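Local structure of agarase (Pseudoalteromonas fuliginea, 6XJ9) at residues H670-P681 with G729-I737. The protein is an agarase of glycoside hydrolase family 50 and probably hydrolyses the glycosidic linkages of agarose, a red-algal galactan. Sequence-based numbering, arbitrary orientation.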
loop_
_atom_site.group_PDB
_atom_site.type_symbol
_atom_site.label_atom_id
_atom_site.label_comp_id
_atom_site.label_asym_id
_atom_site.label_seq_id
_atom_site.Cartn_x
_atom_site.Cartn_y
_atom_site.Cartn_z
ATOM N N HIS A 670 5.303 2.181 17.487
ATOM C CA HIS A 670 5.073 2.880 16.234
ATOM C C HIS A 670 6.033 2.377 15.169
ATOM O O HIS A 670 7.071 1.799 15.464
ATOM C CB HIS A 670 5.179 4.411 16.380
ATOM C CG HIS A 670 6.487 4.964 15.926
ATOM N ND1 HIS A 670 6.668 5.498 14.645
ATOM C CD2 HIS A 670 7.669 5.086 16.570
ATOM C CE1 HIS A 670 7.914 5.911 14.524
ATOM N NE2 HIS A 670 8.550 5.680 15.707
ATOM N N VAL A 671 5.626 2.604 13.921
ATOM C CA VAL A 671 6.471 2.398 12.764
ATOM C C VAL A 671 6.309 3.644 11.902
ATOM O O VAL A 671 5.214 4.189 11.802
ATOM C CB VAL A 671 6.072 1.139 11.974
ATOM C CG1 VAL A 671 7.097 0.802 10.899
ATOM C CG2 VAL A 671 5.803 -0.071 12.862
ATOM N N GLY A 672 7.414 4.083 11.294
ATOM C CA GLY A 672 7.427 5.293 10.488
ATOM C C GLY A 672 8.154 5.030 9.175
ATOM O O GLY A 672 8.836 4.012 9.056
ATOM N N SER A 673 7.966 5.928 8.201
ATOM C CA SER A 673 8.673 5.857 6.929
ATOM C C SER A 673 8.941 7.250 6.367
ATOM O O SER A 673 8.170 8.183 6.594
ATOM C CB SER A 673 7.943 5.033 5.926
ATOM O OG SER A 673 8.832 4.738 4.851
ATOM N N SER A 674 10.016 7.360 5.576
ATOM C CA SER A 674 10.455 8.644 5.054
ATOM C C SER A 674 9.566 9.135 3.907
ATOM O O SER A 674 9.584 10.317 3.570
ATOM C CB SER A 674 11.894 8.564 4.644
ATOM O OG SER A 674 12.703 8.418 5.799
ATOM N N ASP A 675 8.763 8.240 3.327
ATOM C CA ASP A 675 7.902 8.598 2.204
ATOM C C ASP A 675 6.715 9.454 2.671
ATOM O O ASP A 675 5.927 9.929 1.856
ATOM C CB ASP A 675 7.469 7.341 1.445
ATOM C CG ASP A 675 6.388 6.527 2.146
ATOM O OD1 ASP A 675 5.653 5.809 1.443
ATOM O OD2 ASP A 675 6.286 6.620 3.385
ATOM N N SER A 676 6.591 9.655 3.987
ATOM C CA SER A 676 5.609 10.571 4.551
ATOM C C SER A 676 6.001 12.027 4.295
ATOM O O SER A 676 5.191 12.944 4.468
ATOM C CB SER A 676 5.453 10.322 6.031
ATOM O OG SER A 676 6.655 10.659 6.709
ATOM N N GLY A 677 7.264 12.246 3.912
ATOM C CA GLY A 677 7.767 13.593 3.694
ATOM C C GLY A 677 8.291 14.227 4.977
ATOM O O GLY A 677 8.617 15.413 4.993
ATOM N N LEU A 678 8.349 13.439 6.062
ATOM C CA LEU A 678 9.000 13.886 7.282
ATOM C C LEU A 678 10.472 13.489 7.235
ATOM O O LEU A 678 10.846 12.558 6.526
ATOM C CB LEU A 678 8.308 13.286 8.512
ATOM C CG LEU A 678 6.861 13.737 8.754
ATOM C CD1 LEU A 678 6.425 13.387 10.167
ATOM C CD2 LEU A 678 6.707 15.234 8.527
ATOM N N PHE A 679 11.290 14.185 8.029
ATOM C CA PHE A 679 12.742 14.046 7.974
ATOM C C PHE A 679 13.249 12.970 8.931
ATOM O O PHE A 679 14.457 12.740 9.005
ATOM C CB PHE A 679 13.405 15.388 8.283
ATOM C CG PHE A 679 12.979 16.453 7.309
ATOM C CD1 PHE A 679 13.163 16.267 5.946
ATOM C CD2 PHE A 679 12.330 17.597 7.749
ATOM C CE1 PHE A 679 12.739 17.226 5.039
ATOM C CE2 PHE A 679 11.922 18.561 6.841
ATOM C CZ PHE A 679 12.128 18.374 5.491
ATOM N N HIS A 680 12.321 12.330 9.656
ATOM C CA HIS A 680 12.670 11.295 10.612
ATOM C C HIS A 680 11.562 10.251 10.606
ATOM O O HIS A 680 10.408 10.563 10.913
ATOM C CB HIS A 680 12.874 11.908 12.005
ATOM C CG HIS A 680 13.659 11.058 12.948
ATOM N ND1 HIS A 680 13.492 9.688 13.028
ATOM C CD2 HIS A 680 14.581 11.381 13.877
ATOM C CE1 HIS A 680 14.299 9.203 13.951
ATOM N NE2 HIS A 680 14.985 10.220 14.470
ATOM N N PRO A 681 11.857 8.999 10.190
ATOM C CA PRO A 681 10.852 7.941 10.216
ATOM C C PRO A 681 10.475 7.556 11.647
ATOM O O PRO A 681 9.380 7.050 11.881
ATOM C CB PRO A 681 11.499 6.787 9.436
ATOM C CG PRO A 681 12.987 7.042 9.531
ATOM C CD PRO A 681 13.157 8.542 9.668
ATOM N N GLY A 729 12.066 18.574 20.101
ATOM C CA GLY A 729 12.449 18.528 18.694
ATOM C C GLY A 729 12.162 17.213 17.971
ATOM O O GLY A 729 12.492 17.080 16.795
ATOM N N GLU A 730 11.529 16.255 18.659
ATOM C CA GLU A 730 11.081 15.006 18.053
ATOM C C GLU A 730 10.225 15.333 16.821
ATOM O O GLU A 730 9.243 16.054 16.930
ATOM C CB GLU A 730 10.288 14.225 19.109
ATOM C CG GLU A 730 10.254 12.714 18.938
ATOM C CD GLU A 730 9.896 11.927 20.202
ATOM O OE1 GLU A 730 8.900 11.161 20.170
ATOM O OE2 GLU A 730 10.618 12.059 21.225
ATOM N N ASN A 731 10.581 14.768 15.663
ATOM C CA ASN A 731 9.966 15.152 14.393
ATOM C C ASN A 731 9.657 13.920 13.544
ATOM O O ASN A 731 9.897 13.925 12.336
ATOM C CB ASN A 731 10.781 16.214 13.631
ATOM C CG ASN A 731 12.188 15.796 13.245
ATOM O OD1 ASN A 731 12.761 14.885 13.844
ATOM N ND2 ASN A 731 12.754 16.456 12.235
ATOM N N TYR A 732 9.061 12.899 14.176
ATOM C CA TYR A 732 8.904 11.573 13.588
ATOM C C TYR A 732 7.570 11.402 12.868
ATOM O O TYR A 732 6.569 12.009 13.250
ATOM C CB TYR A 732 8.788 10.508 14.683
ATOM C CG TYR A 732 9.929 10.374 15.658
ATOM C CD1 TYR A 732 11.176 10.924 15.399
ATOM C CD2 TYR A 732 9.781 9.610 16.809
ATOM C CE1 TYR A 732 12.228 10.759 16.282
ATOM C CE2 TYR A 732 10.829 9.437 17.703
ATOM C CZ TYR A 732 12.061 10.012 17.434
ATOM O OH TYR A 732 13.105 9.850 18.301
ATOM N N ASN A 733 7.558 10.478 11.897
ATOM C CA ASN A 733 6.357 9.925 11.287
ATOM C C ASN A 733 5.703 8.912 12.235
ATOM O O ASN A 733 5.747 7.706 11.979
ATOM C CB ASN A 733 6.665 9.357 9.888
ATOM C CG ASN A 733 5.502 8.680 9.181
ATOM O OD1 ASN A 733 5.677 7.648 8.528
ATOM N ND2 ASN A 733 4.312 9.258 9.254
ATOM N N VAL A 734 5.067 9.418 13.304
ATOM C CA VAL A 734 4.402 8.605 14.319
ATOM C C VAL A 734 2.876 8.641 14.150
ATOM O O VAL A 734 2.153 7.953 14.867
ATOM C CB VAL A 734 4.785 9.042 15.751
ATOM C CG1 VAL A 734 6.172 8.572 16.182
ATOM C CG2 VAL A 734 4.627 10.538 15.968
ATOM N N GLY A 735 2.371 9.475 13.237
ATOM C CA GLY A 735 0.936 9.720 13.145
ATOM C C GLY A 735 0.183 8.627 12.389
ATOM O O GLY A 735 0.673 8.104 11.388
ATOM N N PHE A 736 -1.027 8.309 12.877
ATOM C CA PHE A 736 -2.041 7.631 12.073
ATOM C C PHE A 736 -2.613 8.584 11.021
ATOM O O PHE A 736 -3.158 8.133 10.004
ATOM C CB PHE A 736 -3.125 7.011 12.964
ATOM C CG PHE A 736 -3.200 5.505 12.879
ATOM C CD1 PHE A 736 -4.275 4.880 12.270
ATOM C CD2 PHE A 736 -2.173 4.714 13.367
ATOM C CE1 PHE A 736 -4.331 3.497 12.168
ATOM C CE2 PHE A 736 -2.230 3.333 13.269
ATOM C CZ PHE A 736 -3.310 2.725 12.668
ATOM N N ILE A 737 -2.489 9.897 11.288
ATOM C CA ILE A 737 -2.927 10.960 10.390
ATOM C C ILE A 737 -1.814 12.005 10.261
ATOM O O ILE A 737 -1.023 12.193 11.186
ATOM C CB ILE A 737 -4.231 11.622 10.892
ATOM C CG1 ILE A 737 -3.960 12.705 11.940
ATOM C CG2 ILE A 737 -5.258 10.600 11.370
ATOM C CD1 ILE A 737 -5.200 13.233 12.619
HETATM O O HOH W 1 10.267 15.585 10.242
#
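Asn733 enters the bend of 670-681 amide first and is gripped from both its backbone and its side chain. CG stands anti to the backbone N (chi1 177°), sending the amide toward 670-681, where OD1 accepts from Ser673 N at 2.9 Å; this bond is nearly straight and lies in the carbonyl plane, on a lone pair. ND2 turns to Asp719 OD1, so both ends of the buried amide are engaged and its flip is fixed. Ser676 packs against the amide, OG 3.4 Å from Asn733 CG, while that hydroxyl donates to Ser673 O across the short 3-10 turn. Asn733 N in turn bonds His680 O at 3.0 Å. Beside it the His680 and Tyr732 side chains run the same way, and the tyrosine edge meets the imidazole face, CE1 sitting over the ring centre, with centroids 4.3 Å apart and planes at 50°. His680 ND1 is held by Gly682 N. Were His680 replaced by an alanine, the Tyr732 edge would probably lose the aromatic face it rests on, and Gly682 N its acceptor. On the Val734 side, CG1 makes a CH-pi contact over the His670 ring, 3.5 Å from its centroid. A water links Phe679 N to Asn731 O. Asn733 centres an inverse gamma turn, and the contact joins the loops that follow the adjacent parallel strands 664-666 and 709-714, consistent with the (beta/alpha)8-barrel catalytic domain of family 50 agarases.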